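Local structure of peruvianin-I (Thevetia peruviana, 6ORM) at residues Thr33-Ala45 with Val56-Asn68. The protein is a germin-like protein of the cupin family from plant latex that has proteolytic activity and is classed as a cysteine peptidase. Numbering follows the deposited sequence.
Sequences TSDDFIYSGFKQA and VTFVTAGQFPALN. With NAG (2-acetamido-2-deoxy-beta-D-glucopyranose), chain D; NAG (2-acetamido-2-deoxy-beta-D-glucopyranose), chain B.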
loop_
_atom_site.group_PDB
_atom_site.type_symbol
_atom_site.label_atom_id
_atom_site.label_comp_id
_atom_site.label_asym_id
_atom_site.label_seq_id
_atom_site.Cartn_x
_atom_site.Cartn_y
_atom_site.Cartn_z
ATOM N N THR A 33 -21.406 19.152 -1.724
ATOM C CA THR A 33 -22.845 18.929 -1.682
ATOM C C THR A 33 -23.163 17.602 -2.358
ATOM O O THR A 33 -22.286 16.944 -2.926
ATOM C CB THR A 33 -23.622 20.069 -2.360
ATOM O OG1 THR A 33 -23.388 20.034 -3.773
ATOM C CG2 THR A 33 -23.192 21.424 -1.808
ATOM N N SER A 34 -24.437 17.202 -2.274
ATOM C CA SER A 34 -24.877 15.959 -2.904
ATOM C C SER A 34 -24.525 15.913 -4.387
ATOM O O SER A 34 -24.154 14.855 -4.910
ATOM C CB SER A 34 -26.381 15.775 -2.707
ATOM O OG SER A 34 -26.701 15.664 -1.332
ATOM N N ASP A 35 -24.635 17.051 -5.080
ATOM C CA ASP A 35 -24.377 17.085 -6.517
ATOM C C ASP A 35 -22.948 16.694 -6.865
ATOM O O ASP A 35 -22.691 16.267 -7.995
ATOM C CB ASP A 35 -24.653 18.483 -7.077
ATOM C CG ASP A 35 -26.128 18.819 -7.120
ATOM O OD1 ASP A 35 -26.943 17.894 -7.303
ATOM O OD2 ASP A 35 -26.474 20.014 -6.991
ATOM N N ASP A 36 -22.014 16.821 -5.921
ATOM C CA ASP A 36 -20.617 16.513 -6.193
ATOM C C ASP A 36 -20.339 15.020 -6.282
ATOM O O ASP A 36 -19.258 14.637 -6.740
ATOM C CB ASP A 36 -19.730 17.130 -5.113
ATOM C CG ASP A 36 -19.707 18.642 -5.174
ATOM O OD1 ASP A 36 -19.468 19.192 -6.269
ATOM O OD2 ASP A 36 -19.934 19.282 -4.124
ATOM N N PHE A 37 -21.279 14.171 -5.879
ATOM C CA PHE A 37 -21.036 12.739 -5.815
ATOM C C PHE A 37 -21.783 11.969 -6.892
ATOM O O PHE A 37 -21.717 10.736 -6.919
ATOM C CB PHE A 37 -21.382 12.225 -4.415
ATOM C CG PHE A 37 -20.532 12.844 -3.339
ATOM C CD1 PHE A 37 -19.287 12.320 -3.038
ATOM C CD2 PHE A 37 -20.959 13.976 -2.660
ATOM C CE1 PHE A 37 -18.491 12.895 -2.066
ATOM C CE2 PHE A 37 -20.167 14.556 -1.684
ATOM C CZ PHE A 37 -18.930 14.012 -1.387
ATOM N N ILE A 38 -22.485 12.667 -7.777
ATOM C CA ILE A 38 -23.084 12.080 -8.966
ATOM C C ILE A 38 -22.275 12.532 -10.176
ATOM O O ILE A 38 -21.725 13.639 -10.200
ATOM C CB ILE A 38 -24.570 12.480 -9.099
ATOM C CG1 ILE A 38 -25.241 11.738 -10.258
ATOM C CG2 ILE A 38 -24.710 13.984 -9.265
ATOM C CD1 ILE A 38 -26.711 12.072 -10.423
ATOM N N TYR A 39 -22.169 11.654 -11.171
ATOM C CA TYR A 39 -21.582 12.016 -12.456
ATOM C C TYR A 39 -22.469 11.474 -13.564
ATOM O O TYR A 39 -22.785 10.281 -13.579
ATOM C CB TYR A 39 -20.154 11.480 -12.609
ATOM C CG TYR A 39 -19.492 11.930 -13.893
ATOM C CD1 TYR A 39 -19.001 13.223 -14.025
ATOM C CD2 TYR A 39 -19.375 11.067 -14.978
ATOM C CE1 TYR A 39 -18.401 13.644 -15.196
ATOM C CE2 TYR A 39 -18.777 11.480 -16.154
ATOM C CZ TYR A 39 -18.294 12.768 -16.258
ATOM O OH TYR A 39 -17.698 13.187 -17.425
ATOM N N SER A 40 -22.861 12.348 -14.495
ATOM C CA SER A 40 -23.866 12.020 -15.500
ATOM C C SER A 40 -23.298 12.039 -16.915
ATOM O O SER A 40 -24.062 12.099 -17.884
ATOM C CB SER A 40 -25.050 12.984 -15.396
ATOM O OG SER A 40 -25.766 12.783 -14.190
ATOM N N GLY A 41 -21.971 11.987 -17.053
ATOM C CA GLY A 41 -21.359 12.084 -18.368
ATOM C C GLY A 41 -21.794 11.005 -19.341
ATOM O O GLY A 41 -21.843 11.245 -20.551
ATOM N N PHE A 42 -22.123 9.811 -18.842
ATOM C CA PHE A 42 -22.496 8.724 -19.740
ATOM C C PHE A 42 -23.822 8.964 -20.443
ATOM O O PHE A 42 -24.138 8.241 -21.392
ATOM C CB PHE A 42 -22.578 7.397 -18.980
ATOM C CG PHE A 42 -21.244 6.816 -18.624
ATOM C CD1 PHE A 42 -20.102 7.187 -19.311
ATOM C CD2 PHE A 42 -21.137 5.888 -17.603
ATOM C CE1 PHE A 42 -18.874 6.647 -18.981
ATOM C CE2 PHE A 42 -19.913 5.342 -17.268
ATOM C CZ PHE A 42 -18.779 5.721 -17.958
ATOM N N LYS A 43 -24.595 9.962 -20.012
ATOM C CA LYS A 43 -25.825 10.300 -20.716
ATOM C C LYS A 43 -25.556 10.943 -22.064
ATOM O O LYS A 43 -26.459 10.976 -22.912
ATOM C CB LYS A 43 -26.692 11.209 -19.851
ATOM C CG LYS A 43 -27.292 10.474 -18.680
ATOM C CD LYS A 43 -28.511 11.179 -18.159
ATOM C CE LYS A 43 -29.127 10.376 -17.048
ATOM N NZ LYS A 43 -28.854 10.993 -15.729
ATOM N N GLN A 44 -24.355 11.468 -22.282
ATOM C CA GLN A 44 -23.962 11.915 -23.607
ATOM C C GLN A 44 -23.442 10.728 -24.394
ATOM O O GLN A 44 -22.483 10.060 -23.967
ATOM C CB GLN A 44 -22.924 13.024 -23.496
ATOM C CG GLN A 44 -23.224 13.972 -22.348
ATOM C CD GLN A 44 -22.150 15.016 -22.132
ATOM O OE1 GLN A 44 -21.270 15.206 -22.973
ATOM N NE2 GLN A 44 -22.206 15.691 -20.984
ATOM N N ALA A 45 -24.063 10.464 -25.543
ATOM C CA ALA A 45 -23.610 9.429 -26.450
ATOM C C ALA A 45 -22.213 9.761 -26.966
ATOM O O ALA A 45 -21.769 10.909 -26.879
ATOM C CB ALA A 45 -24.591 9.282 -27.611
ATOM N N VAL A 56 -13.965 6.274 -26.435
ATOM C CA VAL A 56 -13.845 6.133 -24.991
ATOM C C VAL A 56 -14.429 7.377 -24.337
ATOM O O VAL A 56 -14.040 8.504 -24.670
ATOM C CB VAL A 56 -12.385 5.927 -24.554
ATOM C CG1 VAL A 56 -12.335 5.615 -23.071
ATOM C CG2 VAL A 56 -11.732 4.813 -25.359
ATOM N N THR A 57 -15.364 7.173 -23.415
ATOM C CA THR A 57 -15.859 8.232 -22.543
ATOM C C THR A 57 -15.264 7.974 -21.163
ATOM O O THR A 57 -15.600 6.981 -20.511
ATOM C CB THR A 57 -17.386 8.260 -22.511
ATOM O OG1 THR A 57 -17.884 8.392 -23.847
ATOM C CG2 THR A 57 -17.881 9.436 -21.676
ATOM N N PHE A 58 -14.376 8.867 -20.732
ATOM C CA PHE A 58 -13.562 8.656 -19.543
ATOM C C PHE A 58 -14.267 9.155 -18.292
ATOM O O PHE A 58 -14.900 10.214 -18.301
ATOM C CB PHE A 58 -12.222 9.380 -19.679
ATOM C CG PHE A 58 -11.313 8.801 -20.719
ATOM C CD1 PHE A 58 -10.523 7.699 -20.436
ATOM C CD2 PHE A 58 -11.239 9.367 -21.980
ATOM C CE1 PHE A 58 -9.677 7.171 -21.394
ATOM C CE2 PHE A 58 -10.397 8.844 -22.944
ATOM C CZ PHE A 58 -9.615 7.745 -22.651
ATOM N N VAL A 59 -14.166 8.377 -17.215
ATOM C CA VAL A 59 -14.535 8.872 -15.893
ATOM C C VAL A 59 -13.399 8.578 -14.925
ATOM O O VAL A 59 -13.447 7.603 -14.164
ATOM C CB VAL A 59 -15.860 8.275 -15.381
ATOM C CG1 VAL A 59 -16.346 9.065 -14.176
ATOM C CG2 VAL A 59 -16.916 8.278 -16.473
ATOM N N THR A 60 -12.362 9.407 -14.970
ATOM C CA THR A 60 -11.321 9.438 -13.961
ATOM C C THR A 60 -11.553 10.639 -13.047
ATOM O O THR A 60 -12.504 11.406 -13.221
ATOM C CB THR A 60 -9.938 9.499 -14.613
ATOM O OG1 THR A 60 -9.713 10.820 -15.122
ATOM C CG2 THR A 60 -9.837 8.492 -15.752
ATOM N N ALA A 61 -10.675 10.802 -12.054
ATOM C CA ALA A 61 -10.746 11.979 -11.193
ATOM C C ALA A 61 -10.654 13.278 -11.985
ATOM O O ALA A 61 -11.110 14.320 -11.501
ATOM C CB ALA A 61 -9.642 11.927 -10.136
ATOM N N GLY A 62 -10.077 13.242 -13.189
ATOM C CA GLY A 62 -10.037 14.430 -14.025
ATOM C C GLY A 62 -11.405 14.873 -14.501
ATOM O O GLY A 62 -11.626 16.062 -14.746
ATOM N N GLN A 63 -12.334 13.930 -14.658
ATOM C CA GLN A 63 -13.699 14.234 -15.073
ATOM C C GLN A 63 -14.683 14.255 -13.913
ATOM O O GLN A 63 -15.668 14.998 -13.960
ATOM C CB GLN A 63 -14.183 13.208 -16.106
ATOM C CG GLN A 63 -13.416 13.210 -17.418
ATOM C CD GLN A 63 -12.038 12.588 -17.294
ATOM O OE1 GLN A 63 -11.888 11.475 -16.789
ATOM N NE2 GLN A 63 -11.024 13.312 -17.747
ATOM N N PHE A 64 -14.430 13.450 -12.882
ATOM C CA PHE A 64 -15.361 13.213 -11.781
ATOM C C PHE A 64 -14.596 13.511 -10.498
ATOM O O PHE A 64 -14.023 12.605 -9.878
ATOM C CB PHE A 64 -15.888 11.778 -11.833
ATOM C CG PHE A 64 -16.994 11.475 -10.855
ATOM C CD1 PHE A 64 -17.592 12.473 -10.101
ATOM C CD2 PHE A 64 -17.442 10.169 -10.705
ATOM C CE1 PHE A 64 -18.607 12.169 -9.208
ATOM C CE2 PHE A 64 -18.454 9.860 -9.817
ATOM C CZ PHE A 64 -19.039 10.860 -9.068
ATOM N N PRO A 65 -14.560 14.779 -10.076
ATOM C CA PRO A 65 -13.684 15.171 -8.955
ATOM C C PRO A 65 -13.861 14.352 -7.685
ATOM O O PRO A 65 -12.892 14.184 -6.933
ATOM C CB PRO A 65 -14.060 16.641 -8.729
ATOM C CG PRO A 65 -14.540 17.112 -10.061
ATOM C CD PRO A 65 -15.223 15.937 -10.701
ATOM N N ALA A 66 -15.059 13.828 -7.422
ATOM C CA ALA A 66 -15.277 13.046 -6.211
ATOM C C ALA A 66 -14.501 11.734 -6.202
ATOM O O ALA A 66 -14.377 11.121 -5.138
ATOM C CB ALA A 66 -16.769 12.762 -6.027
ATOM N N LEU A 67 -13.990 11.284 -7.352
ATOM C CA LEU A 67 -13.174 10.075 -7.383
ATOM C C LEU A 67 -11.802 10.280 -6.756
ATOM O O LEU A 67 -11.134 9.294 -6.422
ATOM C CB LEU A 67 -13.011 9.589 -8.825
ATOM C CG LEU A 67 -14.281 9.075 -9.500
ATOM C CD1 LEU A 67 -13.980 8.616 -10.920
ATOM C CD2 LEU A 67 -14.901 7.948 -8.681
ATOM N N ASN A 68 -11.370 11.529 -6.599
ATOM C CA ASN A 68 -10.050 11.817 -6.053
ATOM C C ASN A 68 -9.889 11.170 -4.683
ATOM O O ASN A 68 -10.732 11.342 -3.796
ATOM C CB ASN A 68 -9.854 13.332 -5.968
ATOM C CG ASN A 68 -8.425 13.729 -5.644
ATOM O OD1 ASN A 68 -7.469 13.198 -6.211
ATOM N ND2 ASN A 68 -8.276 14.683 -4.732
HETATM C C1 NAG D . -16.498 14.512 -24.777
HETATM C C2 NAG D . -16.580 15.009 -23.338
HETATM C C3 NAG D . -16.564 16.535 -23.289
HETATM C C4 NAG D . -15.381 17.086 -24.075
HETATM C C5 NAG D . -15.409 16.523 -25.490
HETATM C C6 NAG D . -14.230 16.956 -26.330
HETATM C C7 NAG D . -17.760 13.447 -21.854
HETATM C C8 NAG D . -19.086 13.053 -21.274
HETATM N N2 NAG D . -17.772 14.493 -22.685
HETATM O O3 NAG D . -16.485 16.935 -21.924
HETATM O O4 NAG D . -15.439 18.508 -24.145
HETATM O O5 NAG D . -15.372 15.092 -25.426
HETATM O O6 NAG D . -13.043 16.274 -25.953
HETATM O O7 NAG D . -16.727 12.846 -21.579
HETATM C C1 NAG B . -16.198 9.954 -27.249
HETATM C C2 NAG B . -15.416 11.162 -27.724
HETATM C C3 NAG B . -15.265 12.158 -26.582
HETATM C C4 NAG B . -16.616 12.462 -25.938
HETATM C C5 NAG B . -17.410 11.186 -25.655
HETATM C C6 NAG B . -18.829 11.455 -25.205
HETATM C C7 NAG B . -13.758 10.928 -29.521
HETATM C C8 NAG B . -12.375 10.471 -29.879
HETATM N N2 NAG B . -14.112 10.774 -28.240
HETATM O O3 NAG B . -14.676 13.353 -27.083
HETATM O O4 NAG B . -16.395 13.092 -24.684
HETATM O O5 NAG B . -17.485 10.361 -26.826
HETATM O O6 NAG B . -19.607 12.066 -26.225
HETATM O O7 NAG B . -14.517 11.413 -30.351
HETATM O O HOH W 1 -17.381 15.577 -8.431
HETATM O O HOH W 2 -17.038 11.450 -19.071
#
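Y39 leans across onto residues 58-64 and meets F64 and V59 with different parts of its side chain. Its CB stands over the face of the F64 ring, 3.4 Å from the centroid and only 5° off the normal, a CH-pi contact. The two rings slide past each other with barely any overlap, their planes 27° apart. With CG anti to the backbone N (chi1 -176°), the Y39 ring is carried beyond F64, which brings CE1 to Q63 O while CD2 and CE2 lie along the two methyls of V59. At the far end its hydroxyl donates to a water, 2.5 Å from OH to the water oxygen, which in turn donates to F58 O and to O7 of the chain D NAG. Cutting Y39 back to an alanine is likely to open a gap beside the V59 methyls and to leave this bridging water without its donor from 33-45. V59 CG2 also packs against F42 CZ at 3.5 Å, and the F42 ring turns its edge to T57 O. T57 OG1 is held by R76 of the neighbouring strand 73-79.

At the other end the F64 ring edge faces the carbonyls of D36 and F37, with CZ 3.4 Å from F37 O. A66 CB touches F37 CD1, and a second water joins D36 O to A66 N. No direct hydrogen bond crosses between the segments; packing, partly of side chains on backbone carbonyls, and two water bridges join them. I38 and Y39 pair antiparallel with a strand of a second subunit, and K43 forms a salt bridge to D125 of that subunit. The arrangement is an N-terminal arm laid over the chain that follows strand 54-57 of the cupin beta-barrel, extending a neighbour's sheet as in hexameric germins.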